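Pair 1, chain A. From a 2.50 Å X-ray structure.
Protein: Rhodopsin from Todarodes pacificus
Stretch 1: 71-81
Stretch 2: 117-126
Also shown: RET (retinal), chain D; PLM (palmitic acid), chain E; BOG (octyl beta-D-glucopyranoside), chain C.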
# COMPACT_ATOMS: atom_id res chain seq x y z
N MET A 71 -11.32 2.45 8.85
CA MET A 71 -10.36 1.76 9.70
C MET A 71 -9.31 1.15 8.76
O MET A 71 -8.11 1.18 9.05
CB MET A 71 -11.05 0.67 10.52
CG MET A 71 -11.89 1.19 11.70
SD MET A 71 -12.91 -0.09 12.52
CE MET A 71 -11.59 -1.29 12.99
N PHE A 72 -9.77 0.62 7.62
CA PHE A 72 -8.87 0.03 6.64
C PHE A 72 -7.86 1.08 6.21
O PHE A 72 -6.67 0.79 6.11
CB PHE A 72 -9.62 -0.46 5.39
CG PHE A 72 -10.63 -1.55 5.66
CD1 PHE A 72 -10.35 -2.58 6.54
CD2 PHE A 72 -11.86 -1.53 5.01
CE1 PHE A 72 -11.30 -3.59 6.78
CE2 PHE A 72 -12.81 -2.53 5.24
CZ PHE A 72 -12.53 -3.56 6.13
N ILE A 73 -8.33 2.30 5.96
CA ILE A 73 -7.46 3.40 5.55
C ILE A 73 -6.40 3.65 6.62
O ILE A 73 -5.22 3.85 6.32
CB ILE A 73 -8.26 4.72 5.33
CG1 ILE A 73 -8.98 4.68 3.99
CG2 ILE A 73 -7.32 5.92 5.37
CD1 ILE A 73 -9.83 5.93 3.71
N ILE A 74 -6.83 3.64 7.88
CA ILE A 74 -5.91 3.86 8.97
C ILE A 74 -4.89 2.72 9.00
O ILE A 74 -3.68 2.96 9.07
CB ILE A 74 -6.67 3.96 10.32
CG1 ILE A 74 -7.48 5.27 10.34
CG2 ILE A 74 -5.70 3.93 11.50
CD1 ILE A 74 -8.43 5.41 11.49
N ASN A 75 -5.39 1.49 8.92
CA ASN A 75 -4.53 0.31 8.94
C ASN A 75 -3.48 0.41 7.83
O ASN A 75 -2.31 0.08 8.04
CB ASN A 75 -5.37 -0.96 8.77
CG ASN A 75 -4.53 -2.22 8.85
OD1 ASN A 75 -4.01 -2.56 9.91
ND2 ASN A 75 -4.38 -2.90 7.73
N LEU A 76 -3.91 0.87 6.66
CA LEU A 76 -3.02 1.03 5.51
C LEU A 76 -1.94 2.07 5.83
O LEU A 76 -0.76 1.87 5.53
CB LEU A 76 -3.83 1.50 4.30
CG LEU A 76 -3.47 1.01 2.90
CD1 LEU A 76 -4.10 1.95 1.88
CD2 LEU A 76 -1.96 0.98 2.70
N ALA A 77 -2.35 3.18 6.43
CA ALA A 77 -1.42 4.24 6.78
C ALA A 77 -0.42 3.78 7.84
O ALA A 77 0.74 4.19 7.80
CB ALA A 77 -2.18 5.46 7.27
N PHE A 78 -0.86 2.95 8.78
CA PHE A 78 0.05 2.46 9.82
C PHE A 78 1.09 1.59 9.12
O PHE A 78 2.28 1.65 9.41
CB PHE A 78 -0.70 1.61 10.86
CG PHE A 78 0.18 1.08 11.95
CD1 PHE A 78 0.22 1.69 13.19
CD2 PHE A 78 1.01 -0.01 11.72
CE1 PHE A 78 1.07 1.24 14.19
CE2 PHE A 78 1.87 -0.48 12.72
CZ PHE A 78 1.90 0.15 13.95
N SER A 79 0.59 0.78 8.19
CA SER A 79 1.41 -0.11 7.41
C SER A 79 2.47 0.69 6.67
O SER A 79 3.67 0.42 6.78
CB SER A 79 0.54 -0.86 6.41
OG SER A 79 1.29 -1.77 5.63
N ASP A 80 2.03 1.67 5.90
CA ASP A 80 2.95 2.50 5.12
C ASP A 80 3.85 3.34 6.02
O ASP A 80 5.01 3.62 5.67
CB ASP A 80 2.15 3.37 4.16
CG ASP A 80 1.41 2.55 3.14
OD1 ASP A 80 0.51 3.10 2.45
OD2 ASP A 80 1.73 1.36 3.01
N PHE A 81 3.33 3.73 7.17
CA PHE A 81 4.13 4.51 8.09
C PHE A 81 5.36 3.70 8.52
O PHE A 81 6.49 4.14 8.36
CB PHE A 81 3.34 4.87 9.35
CG PHE A 81 4.15 5.62 10.37
CD1 PHE A 81 4.34 6.99 10.25
CD2 PHE A 81 4.79 4.94 11.40
CE1 PHE A 81 5.15 7.67 11.14
CE2 PHE A 81 5.61 5.61 12.30
CZ PHE A 81 5.79 6.98 12.17
N ILE A 117 6.34 -7.87 5.57
CA ILE A 117 5.13 -7.94 6.37
C ILE A 117 4.17 -6.80 6.08
O ILE A 117 2.97 -7.02 6.02
CB ILE A 117 5.48 -7.96 7.88
CG1 ILE A 117 4.25 -8.32 8.71
CG2 ILE A 117 5.99 -6.61 8.32
CD1 ILE A 117 4.54 -8.50 10.19
N PHE A 118 4.70 -5.59 5.88
CA PHE A 118 3.82 -4.46 5.59
C PHE A 118 3.56 -4.23 4.12
O PHE A 118 2.67 -3.49 3.74
CB PHE A 118 4.36 -3.18 6.25
CG PHE A 118 4.23 -3.19 7.73
CD1 PHE A 118 5.33 -3.43 8.55
CD2 PHE A 118 2.98 -3.07 8.31
CE1 PHE A 118 5.19 -3.54 9.92
CE2 PHE A 118 2.81 -3.19 9.69
CZ PHE A 118 3.93 -3.43 10.50
N GLY A 119 4.36 -4.88 3.28
CA GLY A 119 4.16 -4.78 1.85
C GLY A 119 2.98 -5.70 1.57
O GLY A 119 2.09 -5.37 0.79
N PHE A 120 2.96 -6.85 2.25
CA PHE A 120 1.86 -7.79 2.07
C PHE A 120 0.60 -7.21 2.70
O PHE A 120 -0.51 -7.46 2.25
CB PHE A 120 2.18 -9.14 2.75
CG PHE A 120 3.27 -9.93 2.08
CD1 PHE A 120 4.14 -10.70 2.85
CD2 PHE A 120 3.42 -9.92 0.70
CE1 PHE A 120 5.16 -11.45 2.25
CE2 PHE A 120 4.43 -10.67 0.08
CZ PHE A 120 5.31 -11.44 0.87
N MET A 121 0.79 -6.41 3.75
CA MET A 121 -0.32 -5.80 4.46
C MET A 121 -0.98 -4.67 3.69
O MET A 121 -2.20 -4.53 3.73
CB MET A 121 0.12 -5.28 5.83
CG MET A 121 -1.04 -5.02 6.78
SD MET A 121 -0.54 -4.92 8.53
CE MET A 121 -0.63 -3.19 8.81
N SER A 122 -0.20 -3.87 2.99
CA SER A 122 -0.80 -2.78 2.24
C SER A 122 -1.76 -3.25 1.13
O SER A 122 -2.82 -2.65 0.94
CB SER A 122 0.28 -1.86 1.69
OG SER A 122 0.80 -1.06 2.74
N ILE A 123 -1.41 -4.31 0.41
CA ILE A 123 -2.29 -4.82 -0.65
C ILE A 123 -3.48 -5.57 -0.06
O ILE A 123 -4.60 -5.43 -0.55
CB ILE A 123 -1.59 -5.79 -1.61
CG1 ILE A 123 -0.21 -6.16 -1.07
CG2 ILE A 123 -1.55 -5.18 -3.01
CD1 ILE A 123 0.45 -7.29 -1.81
N MET A 124 -3.24 -6.37 0.97
CA MET A 124 -4.35 -7.12 1.57
C MET A 124 -5.34 -6.15 2.22
O MET A 124 -6.55 -6.40 2.24
CB MET A 124 -3.83 -8.12 2.60
CG MET A 124 -4.88 -9.12 3.02
SD MET A 124 -5.77 -9.84 1.61
CE MET A 124 -4.69 -11.17 1.15
N THR A 125 -4.83 -5.04 2.75
CA THR A 125 -5.71 -4.06 3.36
C THR A 125 -6.52 -3.49 2.21
O THR A 125 -7.73 -3.32 2.32
CB THR A 125 -4.94 -2.90 4.04
OG1 THR A 125 -4.16 -3.42 5.12
CG2 THR A 125 -5.91 -1.87 4.59
N MET A 126 -5.84 -3.19 1.10
CA MET A 126 -6.54 -2.66 -0.07
C MET A 126 -7.60 -3.68 -0.49
O MET A 126 -8.70 -3.31 -0.89
CB MET A 126 -5.55 -2.38 -1.21
CG MET A 126 -4.76 -1.09 -1.02
SD MET A 126 -3.61 -0.71 -2.37
CE MET A 126 -2.13 -0.20 -1.46
C1 RET D . 6.78 -9.62 -3.92
C2 RET D . 5.87 -9.18 -5.10
C3 RET D . 5.32 -7.76 -5.03
C4 RET D . 4.66 -7.45 -3.67
C5 RET D . 5.51 -7.89 -2.48
C6 RET D . 6.48 -8.86 -2.57
C7 RET D . 7.33 -9.27 -1.38
C8 RET D . 8.34 -8.48 -0.81
C9 RET D . 9.20 -8.68 0.37
C10 RET D . 10.03 -7.65 0.59
C11 RET D . 10.98 -7.40 1.65
C12 RET D . 11.81 -6.32 1.80
C13 RET D . 12.15 -5.10 0.96
C14 RET D . 12.97 -4.13 1.46
C15 RET D . 13.36 -2.94 0.71
C16 RET D . 6.66 -11.13 -3.73
C17 RET D . 8.24 -9.37 -4.42
C18 RET D . 5.12 -7.09 -1.26
C19 RET D . 9.07 -9.92 1.22
C20 RET D . 11.53 -5.04 -0.45
C1 PLM E . -5.20 8.30 20.16
O2 PLM E . -4.84 9.27 20.83
C2 PLM E . -4.94 8.31 18.65
C3 PLM E . -4.03 7.16 18.18
C4 PLM E . -2.80 7.70 17.47
C5 PLM E . -2.05 6.61 16.76
C6 PLM E . -0.84 7.19 16.08
C7 PLM E . 0.20 6.11 15.82
C8 PLM E . 1.46 6.67 15.14
C9 PLM E . 2.29 5.56 14.48
CA PLM E . 3.37 5.03 15.40
CB PLM E . 3.71 3.60 15.03
CC PLM E . 5.04 3.18 15.63
CD PLM E . 5.37 1.75 15.26
CE PLM E . 6.80 1.64 14.80
CF PLM E . 7.64 0.73 15.69
CG PLM E . 9.08 0.64 15.20
C1 BOG C . -18.30 6.58 3.74
O1 BOG C . -17.56 5.77 2.93
C2 BOG C . -18.46 7.78 2.85
O2 BOG C . -17.18 8.42 2.48
C3 BOG C . -19.27 8.65 3.71
O3 BOG C . -19.45 9.75 2.90
C4 BOG C . -20.62 7.92 4.09
O4 BOG C . -21.40 8.74 4.91
C5 BOG C . -20.40 6.75 4.95
O5 BOG C . -19.61 5.92 4.10
C6 BOG C . -21.76 6.00 5.32
O6 BOG C . -21.44 4.81 6.22
C1' BOG C . -16.66 5.24 3.87
C2' BOG C . -16.11 4.13 3.12
C3' BOG C . -14.65 4.42 3.17
C4' BOG C . -14.25 3.99 1.87
C5' BOG C . -12.77 3.93 1.96
C6' BOG C . -12.40 4.17 0.61
C7' BOG C . -10.93 4.18 0.70
C8' BOG C . -10.59 5.02 -0.39
O HOH W 1 3.96 -0.86 3.04

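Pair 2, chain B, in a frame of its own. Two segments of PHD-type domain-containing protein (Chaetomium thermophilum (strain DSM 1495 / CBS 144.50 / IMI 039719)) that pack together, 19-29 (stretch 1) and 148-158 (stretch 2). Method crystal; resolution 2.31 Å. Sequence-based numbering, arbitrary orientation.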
# COMPACT_ATOMS: atom_id res chain seq x y z
N LYS B 19 -12.29 5.71 1.93
CA LYS B 19 -11.03 5.92 1.21
C LYS B 19 -9.93 5.02 1.76
O LYS B 19 -9.11 4.48 0.99
CB LYS B 19 -10.58 7.39 1.29
CG LYS B 19 -11.64 8.46 0.90
CD LYS B 19 -10.98 9.82 0.50
CE LYS B 19 -11.91 11.04 0.73
NZ LYS B 19 -11.17 12.33 0.92
N LEU B 20 -9.89 4.85 3.08
CA LEU B 20 -8.86 4.02 3.69
C LEU B 20 -9.01 2.57 3.26
O LEU B 20 -8.00 1.90 3.02
CB LEU B 20 -8.90 4.14 5.21
CG LEU B 20 -8.55 5.51 5.79
CD1 LEU B 20 -8.96 5.60 7.27
CD2 LEU B 20 -7.06 5.78 5.63
N SER B 21 -10.25 2.07 3.15
CA SER B 21 -10.46 0.70 2.70
C SER B 21 -10.03 0.51 1.25
O SER B 21 -9.42 -0.52 0.91
CB SER B 21 -11.91 0.30 2.88
OG SER B 21 -12.21 0.31 4.26
N GLU B 22 -10.33 1.49 0.39
CA GLU B 22 -9.85 1.45 -0.98
C GLU B 22 -8.32 1.51 -1.05
O GLU B 22 -7.70 0.84 -1.87
CB GLU B 22 -10.48 2.59 -1.78
CG GLU B 22 -11.98 2.39 -2.04
CD GLU B 22 -12.76 3.70 -2.17
OE1 GLU B 22 -14.00 3.66 -1.96
OE2 GLU B 22 -12.16 4.76 -2.47
N GLN B 23 -7.70 2.30 -0.17
CA GLN B 23 -6.23 2.29 -0.15
C GLN B 23 -5.68 0.92 0.27
O GLN B 23 -4.64 0.48 -0.23
CB GLN B 23 -5.71 3.39 0.78
CG GLN B 23 -4.19 3.63 0.71
CD GLN B 23 -3.69 3.96 -0.71
OE1 GLN B 23 -4.48 4.27 -1.59
NE2 GLN B 23 -2.38 3.89 -0.91
N ILE B 24 -6.36 0.24 1.20
CA ILE B 24 -5.89 -1.08 1.61
C ILE B 24 -6.01 -2.06 0.45
O ILE B 24 -5.10 -2.88 0.22
CB ILE B 24 -6.65 -1.56 2.85
CG1 ILE B 24 -6.11 -0.86 4.11
CG2 ILE B 24 -6.56 -3.07 2.98
CD1 ILE B 24 -6.92 -1.09 5.40
N ALA B 25 -7.12 -2.00 -0.29
CA ALA B 25 -7.27 -2.80 -1.50
C ALA B 25 -6.13 -2.55 -2.48
O ALA B 25 -5.54 -3.50 -3.02
CB ALA B 25 -8.62 -2.51 -2.17
N LEU B 26 -5.80 -1.27 -2.71
CA LEU B 26 -4.66 -0.96 -3.57
C LEU B 26 -3.41 -1.64 -3.05
O LEU B 26 -2.64 -2.20 -3.84
CB LEU B 26 -4.46 0.55 -3.67
CG LEU B 26 -3.23 1.01 -4.46
CD1 LEU B 26 -3.17 0.29 -5.82
CD2 LEU B 26 -3.19 2.52 -4.65
N CYS B 27 -3.21 -1.64 -1.73
CA CYS B 27 -2.03 -2.23 -1.11
C CYS B 27 -1.97 -3.73 -1.34
O CYS B 27 -0.88 -4.29 -1.57
CB CYS B 27 -2.02 -1.92 0.39
SG CYS B 27 -1.45 -0.25 0.84
N ARG B 28 -3.11 -4.41 -1.26
CA ARG B 28 -3.12 -5.85 -1.51
C ARG B 28 -2.69 -6.14 -2.94
O ARG B 28 -1.99 -7.13 -3.18
CB ARG B 28 -4.49 -6.44 -1.21
CG ARG B 28 -4.97 -6.22 0.22
CD ARG B 28 -6.07 -7.18 0.68
NE ARG B 28 -6.56 -6.77 2.00
CZ ARG B 28 -6.03 -7.17 3.16
NH1 ARG B 28 -5.00 -8.01 3.13
NH2 ARG B 28 -6.50 -6.74 4.33
N GLN B 29 -3.08 -5.29 -3.89
CA GLN B 29 -2.67 -5.44 -5.27
C GLN B 29 -1.20 -5.11 -5.47
O GLN B 29 -0.55 -5.70 -6.34
CB GLN B 29 -3.50 -4.54 -6.17
CG GLN B 29 -4.92 -5.02 -6.32
CD GLN B 29 -5.77 -4.03 -7.07
OE1 GLN B 29 -6.89 -3.74 -6.67
NE2 GLN B 29 -5.23 -3.48 -8.16
N THR B 148 7.08 -2.90 3.61
CA THR B 148 6.43 -1.59 3.59
C THR B 148 4.93 -1.73 3.38
O THR B 148 4.13 -1.13 4.12
CB THR B 148 7.02 -0.72 2.49
OG1 THR B 148 8.44 -0.66 2.64
CG2 THR B 148 6.43 0.68 2.58
N VAL B 149 4.52 -2.50 2.37
CA VAL B 149 3.12 -2.55 1.98
C VAL B 149 2.29 -3.23 3.06
O VAL B 149 1.25 -2.72 3.47
CB VAL B 149 2.95 -3.22 0.61
CG1 VAL B 149 1.48 -3.34 0.26
CG2 VAL B 149 3.67 -2.39 -0.46
N ARG B 150 2.76 -4.38 3.56
CA ARG B 150 2.09 -5.00 4.70
C ARG B 150 2.01 -4.04 5.88
O ARG B 150 1.04 -4.05 6.64
CB ARG B 150 2.79 -6.29 5.11
CG ARG B 150 2.49 -7.45 4.19
CD ARG B 150 3.19 -8.73 4.63
NE ARG B 150 2.77 -9.16 5.96
CZ ARG B 150 1.68 -9.88 6.20
NH1 ARG B 150 0.90 -10.25 5.19
NH2 ARG B 150 1.37 -10.24 7.44
N HIS B 151 3.04 -3.20 6.07
CA HIS B 151 3.01 -2.28 7.19
C HIS B 151 1.94 -1.21 6.97
O HIS B 151 1.22 -0.84 7.90
CB HIS B 151 4.39 -1.63 7.40
CG HIS B 151 4.43 -0.67 8.55
ND1 HIS B 151 4.33 -1.08 9.87
CD2 HIS B 151 4.52 0.68 8.59
CE1 HIS B 151 4.38 -0.02 10.66
NE2 HIS B 151 4.50 1.06 9.91
N ASP B 152 1.80 -0.74 5.72
CA ASP B 152 0.80 0.27 5.41
C ASP B 152 -0.61 -0.27 5.61
O ASP B 152 -1.50 0.47 6.06
CB ASP B 152 1.00 0.77 3.98
CG ASP B 152 2.30 1.59 3.82
OD1 ASP B 152 2.89 2.02 4.85
OD2 ASP B 152 2.71 1.83 2.67
N ILE B 153 -0.83 -1.55 5.32
CA ILE B 153 -2.14 -2.12 5.57
C ILE B 153 -2.48 -2.03 7.05
O ILE B 153 -3.57 -1.60 7.42
CB ILE B 153 -2.23 -3.56 5.03
CG1 ILE B 153 -2.01 -3.54 3.52
CG2 ILE B 153 -3.58 -4.17 5.33
CD1 ILE B 153 -2.19 -4.89 2.86
N ARG B 154 -1.52 -2.38 7.92
CA ARG B 154 -1.79 -2.34 9.35
C ARG B 154 -2.02 -0.91 9.84
O ARG B 154 -2.90 -0.66 10.68
CB ARG B 154 -0.63 -2.97 10.12
CG ARG B 154 -0.45 -4.47 9.93
CD ARG B 154 0.88 -4.88 10.59
NE ARG B 154 0.92 -6.26 11.08
CZ ARG B 154 1.54 -7.24 10.42
NH1 ARG B 154 2.12 -6.97 9.26
NH2 ARG B 154 1.57 -8.48 10.92
N GLU B 155 -1.24 0.05 9.32
CA GLU B 155 -1.44 1.44 9.70
C GLU B 155 -2.80 1.96 9.23
O GLU B 155 -3.54 2.58 10.01
CB GLU B 155 -0.30 2.28 9.14
CG GLU B 155 1.06 1.97 9.75
CD GLU B 155 1.13 2.34 11.24
OE1 GLU B 155 0.24 3.07 11.74
OE2 GLU B 155 2.11 1.93 11.90
N LEU B 156 -3.16 1.69 7.97
CA LEU B 156 -4.45 2.11 7.44
C LEU B 156 -5.60 1.48 8.22
O LEU B 156 -6.62 2.14 8.45
CB LEU B 156 -4.55 1.74 5.96
CG LEU B 156 -3.58 2.44 5.01
CD1 LEU B 156 -3.41 1.62 3.70
CD2 LEU B 156 -4.03 3.85 4.73
N ALA B 157 -5.48 0.20 8.59
CA ALA B 157 -6.53 -0.44 9.38
C ALA B 157 -6.63 0.17 10.77
O ALA B 157 -7.72 0.34 11.31
CB ALA B 157 -6.32 -1.95 9.47
N LEU B 158 -5.48 0.50 11.38
CA LEU B 158 -5.48 1.23 12.65
C LEU B 158 -6.24 2.55 12.52
O LEU B 158 -7.09 2.88 13.36
CB LEU B 158 -4.04 1.50 13.08
CG LEU B 158 -3.74 2.19 14.41
CD1 LEU B 158 -2.43 1.63 14.93
CD2 LEU B 158 -3.67 3.72 14.27

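Both pairs consist of two helices that run nearly antiparallel. The angle between their directions is 160° in pair 1 and 162° in pair 2. The axes approach to 9.0 Å and 9.4 Å. Fourteen central residues superpose with an RMSD of 0.3 Å. The three closest CA pairs fall at matching positions in both. Leu A76 is paired with Ser A122 with CA atoms 5.5 Å apart, and the matching Ile B24 is paired with Ile B153 with CA atoms 5.6 Å apart. Phe A72 and Thr A125 match Leu B20 and Leu B156. Ser A79 and Phe A118 match Cys B27 and Val B149. The buried surface is also similar, 502 Å² against 464 Å².

The chemistry differs. Pair 1 joins its helices with polar groups. Ser A79 OG donates a hydrogen bond to Ser A122 OG at 3.0 Å. Ser A122 OG in turn donates to Asp A80 OD2 at 2.6 Å. The CA-to-CB bond of Asp A80 points away from the other helix, but the carboxylate end comes nearer and reaches the serine. Water 1 extends the network by donating to Asp A80 OD2 at 3.1 Å and to Phe A118 O at 3.0 Å. A further, weak hydrogen bond runs from Asn A75 ND2 to Thr A125 OG1 at 2.7 Å. Thr A125 OG1 also donates to Met A121 O at 2.6 Å, within its own helix.

Pair 2 has no hydrogen bond between the stretches. It fills the same space with apolar side chains. Cys B27, at the position of Ser A79, sits among Val B149, Asp B152, Ile B153 and Leu B156. Cys B27 CB lies 3.5 Å from Ile B153 CG1. Leu B156, at the position of Thr A125, sits among Leu B20, Gln B23, Ile B24 and Cys B27. Leu B156 CB lies 3.6 Å from Ile B24 CG1. These two knobs interlock the helices by shape.

Ser A122 matches Ile B153: a hydroxyl hub in pair 1, a branched hydrocarbon in pair 2. Asp A80 matches Arg B28. Both point away at CB and return at the end. Arg B28 lays one face of its charged guanidinium against a methyl group: Arg B28 NH2 is 4.0 Å from Ile B153 CG2.

Pair 1 also has apolar contacts. Phe A78 CE2 meets Phe A118 CE2 at 4.2 Å, and Leu A76 CD1 meets Met A126 CG at 4.3 Å. Outside the contact, the surroundings differ too. Phe A120 CE2 lies 3.5 Å from retinal C7, while the matching His B151 is exposed.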